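Local coordinates for acinetobacter secreted protease CpaA (Acinetobacter nosocomialis M2, PDB 6O38), which is a zinc metalloprotease that is probably exported through the type II secretion system with the help of its chaperone CpaB, at residues Val421-Pro429 and Asp443-Ile453; Tyr459-Cys470 and Gly484-Ser492. All coordinates share one frame; numbering follows the deposited sequence.

Interaction 1 of 2, residues Val421-Pro429 and Asp443-Ile453; sequences VGYITYKIP and DTTVQNERKRI
Asp443 N-caps helix 444-452 and, with the same carboxylate, holds Tyr426, which lies just beyond strand 421-425; the contact is a helix laid against a strand. Asp443 OD1 accepts the backbone N of Thr445 at 2.8 Å, while OD2 receives the phenol OH of Tyr426 at 2.9 Å through its syn lone pair. Aspartate suits the place because its two oxygens let one short side chain serve both helix end and phenol. OD2 lies near the plane of the ring, at its edge, and the carboxylate stands almost perpendicular to that ring (85°).

With CG anti to the backbone N (chi1 179°), Tyr426 extends to the first turn of the helix. There Thr445 CG2 sits over one ring face, 3.8 Å from the ring centroid, in a CH-pi contact. Val446 CG1 comes obliquely to the ring, 3.8 Å from Tyr426 CD2.

Further along, Ile424 CG2 meets the aliphatic CG of Glu449 at 3.6 Å, the two side chains running antiparallel alongside each other. The Glu449 carboxylate is gripped side-on by NE and NH2 of Arg452, NH2 reaching OE2 at 2.8 Å, so the charged end is paired while the methylene packs. Beside Gly422, which has no side chain to intervene, Ile453 CD1 rests 3.7 Å from Val421 CG2.

Tyr423 points to the other side, onto helix 391-411. Strand 416-425 pairs in parallel with strand 367-381, and on the far side of helix 444-452 Arg450 bonds to the carbonyls of Ala455, Asp456 and Ala479.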
loop_
_atom_site.group_PDB
_atom_site.type_symbol
_atom_site.label_atom_id
_atom_site.label_comp_id
_atom_site.label_asym_id
_atom_site.label_seq_id
_atom_site.Cartn_x
_atom_site.Cartn_y
_atom_site.Cartn_z
ATOM N N VAL A 421 26.759 -1.868 0.476
ATOM C CA VAL A 421 28.050 -2.320 -0.027
ATOM C C VAL A 421 28.876 -3.010 1.041
ATOM O O VAL A 421 30.011 -3.425 0.760
ATOM C CB VAL A 421 28.842 -1.154 -0.647
ATOM C CG1 VAL A 421 28.101 -0.599 -1.851
ATOM C CG2 VAL A 421 29.068 -0.063 0.385
ATOM N N GLY A 422 28.350 -3.151 2.254
ATOM C CA GLY A 422 29.075 -3.810 3.321
ATOM C C GLY A 422 28.239 -4.004 4.569
ATOM O O GLY A 422 27.355 -3.194 4.864
ATOM N N TYR A 423 28.508 -5.078 5.307
ATOM C CA TYR A 423 27.798 -5.372 6.546
ATOM C C TYR A 423 28.812 -5.820 7.585
ATOM O O TYR A 423 29.498 -6.827 7.389
ATOM C CB TYR A 423 26.729 -6.450 6.331
ATOM C CG TYR A 423 26.025 -6.890 7.596
ATOM C CD1 TYR A 423 24.893 -6.226 8.050
ATOM C CD2 TYR A 423 26.486 -7.975 8.331
ATOM C CE1 TYR A 423 24.244 -6.627 9.204
ATOM C CE2 TYR A 423 25.847 -8.382 9.485
ATOM C CZ TYR A 423 24.726 -7.705 9.917
ATOM O OH TYR A 423 24.087 -8.111 11.066
ATOM N N ILE A 424 28.910 -5.076 8.685
ATOM C CA ILE A 424 29.875 -5.361 9.737
ATOM C C ILE A 424 29.139 -5.490 11.061
ATOM O O ILE A 424 28.123 -4.828 11.300
ATOM C CB ILE A 424 30.985 -4.287 9.835
ATOM C CG1 ILE A 424 30.400 -2.934 10.250
ATOM C CG2 ILE A 424 31.736 -4.175 8.519
ATOM C CD1 ILE A 424 31.448 -1.876 10.520
ATOM N N THR A 425 29.653 -6.364 11.920
ATOM C CA THR A 425 29.150 -6.528 13.276
ATOM C C THR A 425 30.076 -5.778 14.224
ATOM O O THR A 425 31.266 -6.100 14.317
ATOM C CB THR A 425 29.069 -8.006 13.659
ATOM O OG1 THR A 425 27.953 -8.614 12.995
ATOM C CG2 THR A 425 28.913 -8.160 15.166
ATOM N N TYR A 426 29.533 -4.782 14.920
ATOM C CA TYR A 426 30.357 -3.915 15.748
ATOM C C TYR A 426 29.469 -3.118 16.692
ATOM O O TYR A 426 28.364 -2.714 16.319
ATOM C CB TYR A 426 31.196 -2.964 14.887
ATOM C CG TYR A 426 32.052 -2.017 15.689
ATOM C CD1 TYR A 426 33.222 -2.452 16.297
ATOM C CD2 TYR A 426 31.684 -0.689 15.850
ATOM C CE1 TYR A 426 34.006 -1.588 17.036
ATOM C CE2 TYR A 426 32.458 0.179 16.587
ATOM C CZ TYR A 426 33.618 -0.273 17.178
ATOM O OH TYR A 426 34.392 0.595 17.913
ATOM N N LYS A 427 29.962 -2.899 17.907
ATOM C CA LYS A 427 29.276 -2.099 18.915
ATOM C C LYS A 427 29.938 -0.729 18.997
ATOM O O LYS A 427 31.111 -0.624 19.374
ATOM C CB LYS A 427 29.310 -2.797 20.275
ATOM C CG LYS A 427 29.002 -1.892 21.460
ATOM C CD LYS A 427 27.514 -1.830 21.754
ATOM C CE LYS A 427 27.239 -1.037 23.024
ATOM N NZ LYS A 427 27.248 0.431 22.780
ATOM N N ILE A 428 29.196 0.309 18.638
ATOM C CA ILE A 428 29.711 1.675 18.784
ATOM C C ILE A 428 29.774 2.024 20.267
ATOM O O ILE A 428 28.770 1.851 20.982
ATOM C CB ILE A 428 28.827 2.663 18.021
ATOM C CG1 ILE A 428 28.752 2.283 16.541
ATOM C CG2 ILE A 428 29.352 4.082 18.183
ATOM C CD1 ILE A 428 27.981 3.275 15.695
ATOM N N PRO A 429 30.910 2.505 20.778
ATOM C CA PRO A 429 30.996 2.799 22.216
ATOM C C PRO A 429 30.129 3.984 22.607
ATOM O O PRO A 429 30.477 5.138 22.334
ATOM C CB PRO A 429 32.486 3.098 22.431
ATOM C CG PRO A 429 33.183 2.535 21.227
ATOM C CD PRO A 429 32.207 2.656 20.102
ATOM N N ASP A 443 34.406 7.048 14.883
ATOM C CA ASP A 443 34.818 5.694 15.225
ATOM C C ASP A 443 35.728 5.121 14.147
ATOM O O ASP A 443 35.361 5.076 12.969
ATOM C CB ASP A 443 33.577 4.818 15.412
ATOM C CG ASP A 443 33.899 3.445 15.978
ATOM O OD1 ASP A 443 34.826 2.771 15.481
ATOM O OD2 ASP A 443 33.222 3.048 16.948
ATOM N N THR A 444 36.915 4.678 14.561
ATOM C CA THR A 444 37.926 4.250 13.601
ATOM C C THR A 444 37.501 2.974 12.885
ATOM O O THR A 444 37.770 2.807 11.690
ATOM C CB THR A 444 39.265 4.050 14.312
ATOM O OG1 THR A 444 39.550 5.197 15.124
ATOM C CG2 THR A 444 40.386 3.870 13.308
ATOM N N THR A 445 36.832 2.065 13.596
ATOM C CA THR A 445 36.437 0.792 13.000
ATOM C C THR A 445 35.424 0.996 11.879
ATOM O O THR A 445 35.570 0.431 10.787
ATOM C CB THR A 445 35.869 -0.136 14.075
ATOM O OG1 THR A 445 36.925 -0.572 14.940
ATOM C CG2 THR A 445 35.210 -1.354 13.440
ATOM N N VAL A 446 34.393 1.806 12.124
ATOM C CA VAL A 446 33.356 1.989 11.114
ATOM C C VAL A 446 33.810 2.933 10.002
ATOM O O VAL A 446 33.386 2.782 8.851
ATOM C CB VAL A 446 32.044 2.465 11.771
ATOM C CG1 VAL A 446 31.962 1.980 13.211
ATOM C CG2 VAL A 446 31.891 3.980 11.693
ATOM N N GLN A 447 34.670 3.909 10.307
ATOM C CA GLN A 447 35.089 4.858 9.280
ATOM C C GLN A 447 36.166 4.284 8.368
ATOM O O GLN A 447 36.212 4.633 7.183
ATOM C CB GLN A 447 35.571 6.161 9.921
ATOM C CG GLN A 447 34.461 6.961 10.595
ATOM C CD GLN A 447 33.381 7.410 9.625
ATOM O OE1 GLN A 447 33.640 7.630 8.442
ATOM N NE2 GLN A 447 32.157 7.544 10.126
ATOM N N ASN A 448 37.038 3.417 8.888
ATOM C CA ASN A 448 37.977 2.720 8.015
ATOM C C ASN A 448 37.245 1.778 7.069
ATOM O O ASN A 448 37.555 1.725 5.873
ATOM C CB ASN A 448 39.008 1.947 8.836
ATOM C CG ASN A 448 39.973 2.853 9.568
ATOM O OD1 ASN A 448 40.096 4.037 9.254
ATOM N ND2 ASN A 448 40.686 2.293 10.538
ATOM N N GLU A 449 36.274 1.024 7.588
ATOM C CA GLU A 449 35.476 0.156 6.732
ATOM C C GLU A 449 34.644 0.963 5.745
ATOM O O GLU A 449 34.433 0.523 4.609
ATOM C CB GLU A 449 34.576 -0.739 7.585
ATOM C CG GLU A 449 33.756 -1.742 6.789
ATOM C CD GLU A 449 34.614 -2.788 6.096
ATOM O OE1 GLU A 449 35.757 -3.021 6.547
ATOM O OE2 GLU A 449 34.146 -3.380 5.101
ATOM N N ARG A 450 34.165 2.139 6.158
ATOM C CA ARG A 450 33.454 3.020 5.237
ATOM C C ARG A 450 34.348 3.428 4.073
ATOM O O ARG A 450 33.918 3.413 2.913
ATOM C CB ARG A 450 32.943 4.253 5.983
ATOM C CG ARG A 450 32.149 5.222 5.124
ATOM C CD ARG A 450 31.963 6.555 5.835
ATOM N NE ARG A 450 31.195 7.504 5.037
ATOM C CZ ARG A 450 30.917 8.748 5.417
ATOM N NH1 ARG A 450 31.349 9.196 6.588
ATOM N NH2 ARG A 450 30.210 9.542 4.626
ATOM N N LYS A 451 35.598 3.795 4.364
ATOM C CA LYS A 451 36.516 4.204 3.307
ATOM C C LYS A 451 36.974 3.011 2.478
ATOM O O LYS A 451 37.186 3.135 1.267
ATOM C CB LYS A 451 37.720 4.930 3.908
ATOM C CG LYS A 451 37.450 6.379 4.279
ATOM C CD LYS A 451 38.554 6.937 5.164
ATOM C CE LYS A 451 37.992 7.495 6.464
ATOM N NZ LYS A 451 39.068 7.955 7.385
ATOM N N ARG A 452 37.146 1.849 3.117
ATOM C CA ARG A 452 37.632 0.671 2.403
ATOM C C ARG A 452 36.675 0.252 1.294
ATOM O O ARG A 452 37.110 -0.127 0.199
ATOM C CB ARG A 452 37.852 -0.482 3.381
ATOM C CG ARG A 452 38.647 -1.640 2.799
ATOM C CD ARG A 452 38.703 -2.818 3.757
ATOM N NE ARG A 452 37.392 -3.441 3.927
ATOM C CZ ARG A 452 36.858 -4.303 3.067
ATOM N NH1 ARG A 452 37.520 -4.652 1.972
ATOM N NH2 ARG A 452 35.660 -4.818 3.303
ATOM N N ILE A 453 35.369 0.317 1.553
ATOM C CA ILE A 453 34.367 -0.100 0.578
ATOM C C ILE A 453 33.719 1.089 -0.121
ATOM O O ILE A 453 32.786 0.904 -0.910
ATOM C CB ILE A 453 33.300 -0.994 1.230
ATOM C CG1 ILE A 453 32.450 -0.176 2.205
ATOM C CG2 ILE A 453 33.954 -2.167 1.940
ATOM C CD1 ILE A 453 31.458 -1.002 2.996
#

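Interaction 2 of 2, residues Tyr459-Cys470 and Gly484-Ser492; sequences YYQGNEPGDGGC and GANDIAGCS
Cys470 SG and Cys491 SG are joined in a disulfide, 2.0 Å apart, with a torsion of 79° about the S-S bond. Beside it the Cys470 carbonyl O accepts the backbone N of Asp487 at 3.1 Å. Asp487 in turn sends OD1 to the backbone N of Cys491 (3.2 Å), a role suited to a short acidic side chain. Its CG lies between the backbone N and the carbonyl carbon (chi1 75°), which directs the carboxylate toward this turn.

Upstream, strands 459-462 and 484-487 run parallel, 17° apart. Tyr460 N bonds to Gly484 O at 2.8 Å, Asn486 N to Tyr460 O at 3.2 Å, and Gly462 N to Asn486 O. With no side chain on Gly484, the Tyr459 ring can lie over its peptide, Gly484 O 3.4 Å above the ring plane. Asn486 OD1 lies at the ring edge facing the phenol, in a hydrogen bond whose modelled length is doubtful; Asn486 ND2 bonds to Asp487 O at 2.8 Å.

The parallel pairing is consistent with the central sheet of a metzincin-like catalytic domain, strand 457-462 lying between 367-381 and 483-487. Beyond Tyr460 CB, the methyl of Ala485 also packs on helix 433-439. Arg397 of helix 391-411 holds Cys491 O, and the side chain of Cys491 approaches to about 9 Å from the zinc ion. The chaperone CpaB, a separate chain, packs on Cys470 and Cys491 and hydrogen-bonds to the backbones of Cys470 and Ser492.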
loop_
_atom_site.group_PDB
_atom_site.type_symbol
_atom_site.label_atom_id
_atom_site.label_comp_id
_atom_site.label_asym_id
_atom_site.label_seq_id
_atom_site.Cartn_x
_atom_site.Cartn_y
_atom_site.Cartn_z
ATOM N N TYR A 459 24.873 3.301 8.367
ATOM C CA TYR A 459 23.661 3.138 9.154
ATOM C C TYR A 459 23.901 2.085 10.226
ATOM O O TYR A 459 24.520 1.049 9.965
ATOM C CB TYR A 459 22.472 2.741 8.273
ATOM C CG TYR A 459 21.133 2.971 8.930
ATOM C CD1 TYR A 459 20.549 1.992 9.718
ATOM C CD2 TYR A 459 20.459 4.174 8.771
ATOM C CE1 TYR A 459 19.329 2.200 10.324
ATOM C CE2 TYR A 459 19.236 4.392 9.373
ATOM C CZ TYR A 459 18.675 3.401 10.149
ATOM O OH TYR A 459 17.456 3.612 10.752
ATOM N N TYR A 460 23.406 2.357 11.432
ATOM C CA TYR A 460 23.720 1.564 12.613
ATOM C C TYR A 460 22.444 0.999 13.218
ATOM O O TYR A 460 21.465 1.728 13.412
ATOM C CB TYR A 460 24.470 2.408 13.647
ATOM C CG TYR A 460 24.776 1.684 14.938
ATOM C CD1 TYR A 460 25.674 0.626 14.967
ATOM C CD2 TYR A 460 24.173 2.066 16.130
ATOM C CE1 TYR A 460 25.959 -0.035 16.147
ATOM C CE2 TYR A 460 24.453 1.411 17.313
ATOM C CZ TYR A 460 25.346 0.361 17.315
ATOM O OH TYR A 460 25.627 -0.294 18.493
ATOM N N GLN A 461 22.459 -0.300 13.511
ATOM C CA GLN A 461 21.353 -0.990 14.167
ATOM C C GLN A 461 21.851 -1.487 15.518
ATOM O O GLN A 461 22.648 -2.429 15.582
ATOM C CB GLN A 461 20.841 -2.143 13.303
ATOM C CG GLN A 461 19.850 -3.064 13.993
ATOM C CD GLN A 461 19.270 -4.099 13.049
ATOM O OE1 GLN A 461 18.214 -3.891 12.453
ATOM N NE2 GLN A 461 19.966 -5.223 12.902
ATOM N N GLY A 462 21.384 -0.855 16.597
ATOM C CA GLY A 462 21.883 -1.134 17.928
ATOM C C GLY A 462 20.762 -1.478 18.895
ATOM O O GLY A 462 19.583 -1.490 18.536
ATOM N N ASN A 463 21.168 -1.768 20.131
ATOM C CA ASN A 463 20.239 -2.106 21.204
ATOM C C ASN A 463 20.341 -1.140 22.380
ATOM O O ASN A 463 19.736 -1.387 23.430
ATOM C CB ASN A 463 20.476 -3.546 21.672
ATOM C CG ASN A 463 19.322 -4.095 22.493
ATOM O OD1 ASN A 463 18.155 -3.857 22.181
ATOM N ND2 ASN A 463 19.645 -4.832 23.550
ATOM N N GLU A 464 21.090 -0.052 22.232
ATOM C CA GLU A 464 21.193 0.937 23.291
ATOM C C GLU A 464 19.879 1.706 23.427
ATOM O O GLU A 464 19.155 1.894 22.446
ATOM C CB GLU A 464 22.337 1.909 23.011
ATOM C CG GLU A 464 23.699 1.252 22.789
ATOM C CD GLU A 464 23.863 0.682 21.389
ATOM O OE1 GLU A 464 23.062 1.046 20.502
ATOM O OE2 GLU A 464 24.789 -0.127 21.172
ATOM N N PRO A 465 19.542 2.155 24.635
ATOM C CA PRO A 465 18.327 2.966 24.796
ATOM C C PRO A 465 18.518 4.369 24.235
ATOM O O PRO A 465 19.539 5.017 24.480
ATOM C CB PRO A 465 18.112 2.986 26.313
ATOM C CG PRO A 465 19.483 2.788 26.882
ATOM C CD PRO A 465 20.191 1.866 25.925
ATOM N N GLY A 466 17.518 4.836 23.485
ATOM C CA GLY A 466 17.529 6.202 22.997
ATOM C C GLY A 466 17.106 7.213 24.050
ATOM O O GLY A 466 16.411 6.898 25.020
ATOM N N ASP A 467 17.547 8.457 23.852
ATOM C CA ASP A 467 17.208 9.570 24.743
ATOM C C ASP A 467 15.961 10.281 24.211
ATOM O O ASP A 467 16.013 11.388 23.666
ATOM C CB ASP A 467 18.376 10.540 24.862
ATOM C CG ASP A 467 19.572 9.939 25.560
ATOM O OD1 ASP A 467 19.386 9.025 26.389
ATOM O OD2 ASP A 467 20.701 10.389 25.282
ATOM N N GLY A 468 14.822 9.621 24.377
ATOM C CA GLY A 468 13.553 10.187 23.975
ATOM C C GLY A 468 13.023 9.715 22.640
ATOM O O GLY A 468 12.130 10.365 22.086
ATOM N N GLY A 469 13.539 8.609 22.110
ATOM C CA GLY A 469 13.122 8.101 20.819
ATOM C C GLY A 469 14.034 6.992 20.341
ATOM O O GLY A 469 15.173 6.877 20.801
ATOM N N CYS A 470 13.548 6.172 19.413
ATOM C CA CYS A 470 14.289 5.010 18.945
ATOM C C CYS A 470 15.040 5.231 17.636
ATOM O O CYS A 470 15.631 4.280 17.120
ATOM C CB CYS A 470 13.343 3.809 18.823
ATOM S SG CYS A 470 11.954 3.933 17.668
ATOM N N GLY A 484 23.028 7.324 10.256
ATOM C CA GLY A 484 21.709 7.172 10.833
ATOM C C GLY A 484 21.650 5.912 11.674
ATOM O O GLY A 484 22.456 4.992 11.509
ATOM N N ALA A 485 20.688 5.885 12.595
ATOM C CA ALA A 485 20.596 4.767 13.521
ATOM C C ALA A 485 19.167 4.592 14.013
ATOM O O ALA A 485 18.410 5.559 14.133
ATOM C CB ALA A 485 21.540 4.953 14.715
ATOM N N ASN A 486 18.810 3.339 14.291
ATOM C CA ASN A 486 17.600 3.002 15.026
ATOM C C ASN A 486 17.887 1.780 15.887
ATOM O O ASN A 486 18.872 1.067 15.677
ATOM C CB ASN A 486 16.402 2.739 14.097
ATOM C CG ASN A 486 16.587 1.509 13.228
ATOM O OD1 ASN A 486 16.959 1.613 12.063
ATOM N ND2 ASN A 486 16.302 0.337 13.786
ATOM N N ASP A 487 17.017 1.540 16.861
ATOM C CA ASP A 487 17.161 0.392 17.741
ATOM C C ASP A 487 16.192 -0.712 17.316
ATOM O O ASP A 487 15.535 -0.629 16.274
ATOM C CB ASP A 487 16.962 0.813 19.204
ATOM C CG ASP A 487 15.504 1.080 19.557
ATOM O OD1 ASP A 487 14.648 1.131 18.652
ATOM O OD2 ASP A 487 15.213 1.244 20.761
ATOM N N ILE A 488 16.100 -1.758 18.132
ATOM C CA ILE A 488 15.126 -2.819 17.913
ATOM C C ILE A 488 14.042 -2.845 18.983
ATOM O O ILE A 488 12.987 -3.458 18.752
ATOM C CB ILE A 488 15.812 -4.197 17.817
ATOM C CG1 ILE A 488 16.495 -4.549 19.139
ATOM C CG2 ILE A 488 16.817 -4.213 16.676
ATOM C CD1 ILE A 488 17.072 -5.947 19.172
ATOM N N ALA A 489 14.268 -2.221 20.142
ATOM C CA ALA A 489 13.263 -2.200 21.201
ATOM C C ALA A 489 11.948 -1.599 20.718
ATOM O O ALA A 489 10.880 -2.201 20.880
ATOM C CB ALA A 489 13.796 -1.431 22.410
ATOM N N GLY A 490 12.004 -0.408 20.124
ATOM C CA GLY A 490 10.789 0.299 19.765
ATOM C C GLY A 490 10.632 0.603 18.290
ATOM O O GLY A 490 9.516 0.839 17.818
ATOM N N CYS A 491 11.736 0.601 17.548
ATOM C CA CYS A 491 11.726 0.933 16.131
ATOM C C CYS A 491 11.692 -0.335 15.286
ATOM O O CYS A 491 12.373 -1.318 15.594
ATOM C CB CYS A 491 12.955 1.767 15.755
ATOM S SG CYS A 491 12.765 3.573 15.840
ATOM N N SER A 492 10.893 -0.307 14.223
ATOM C CA SER A 492 10.850 -1.389 13.253
ATOM C C SER A 492 11.736 -1.037 12.059
ATOM O O SER A 492 12.385 0.011 12.019
ATOM C CB SER A 492 9.410 -1.667 12.813
ATOM O OG SER A 492 8.969 -0.708 11.867
#

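Interaction 1 lies at the surface and is made by side chains, with the N-cap carboxylate, a phenol and aliphatic groups meeting between a helix and a strand. Interaction 2 is buried, relies on backbone bonds between parallel strands, and adds a covalent disulfide near the zinc site and the chaperone. The two follow one another in the chain, helix 444-452 leading into strand 457-462, and both reach the same sheet, where strands 416-425 and 457-462 each pair with 367-381. They touch where Lys427 NZ forms a salt bridge with Glu464 OE2 at 3.0 Å, and where Ile428 CD1 packs on Tyr460 CD1 at 3.6 Å.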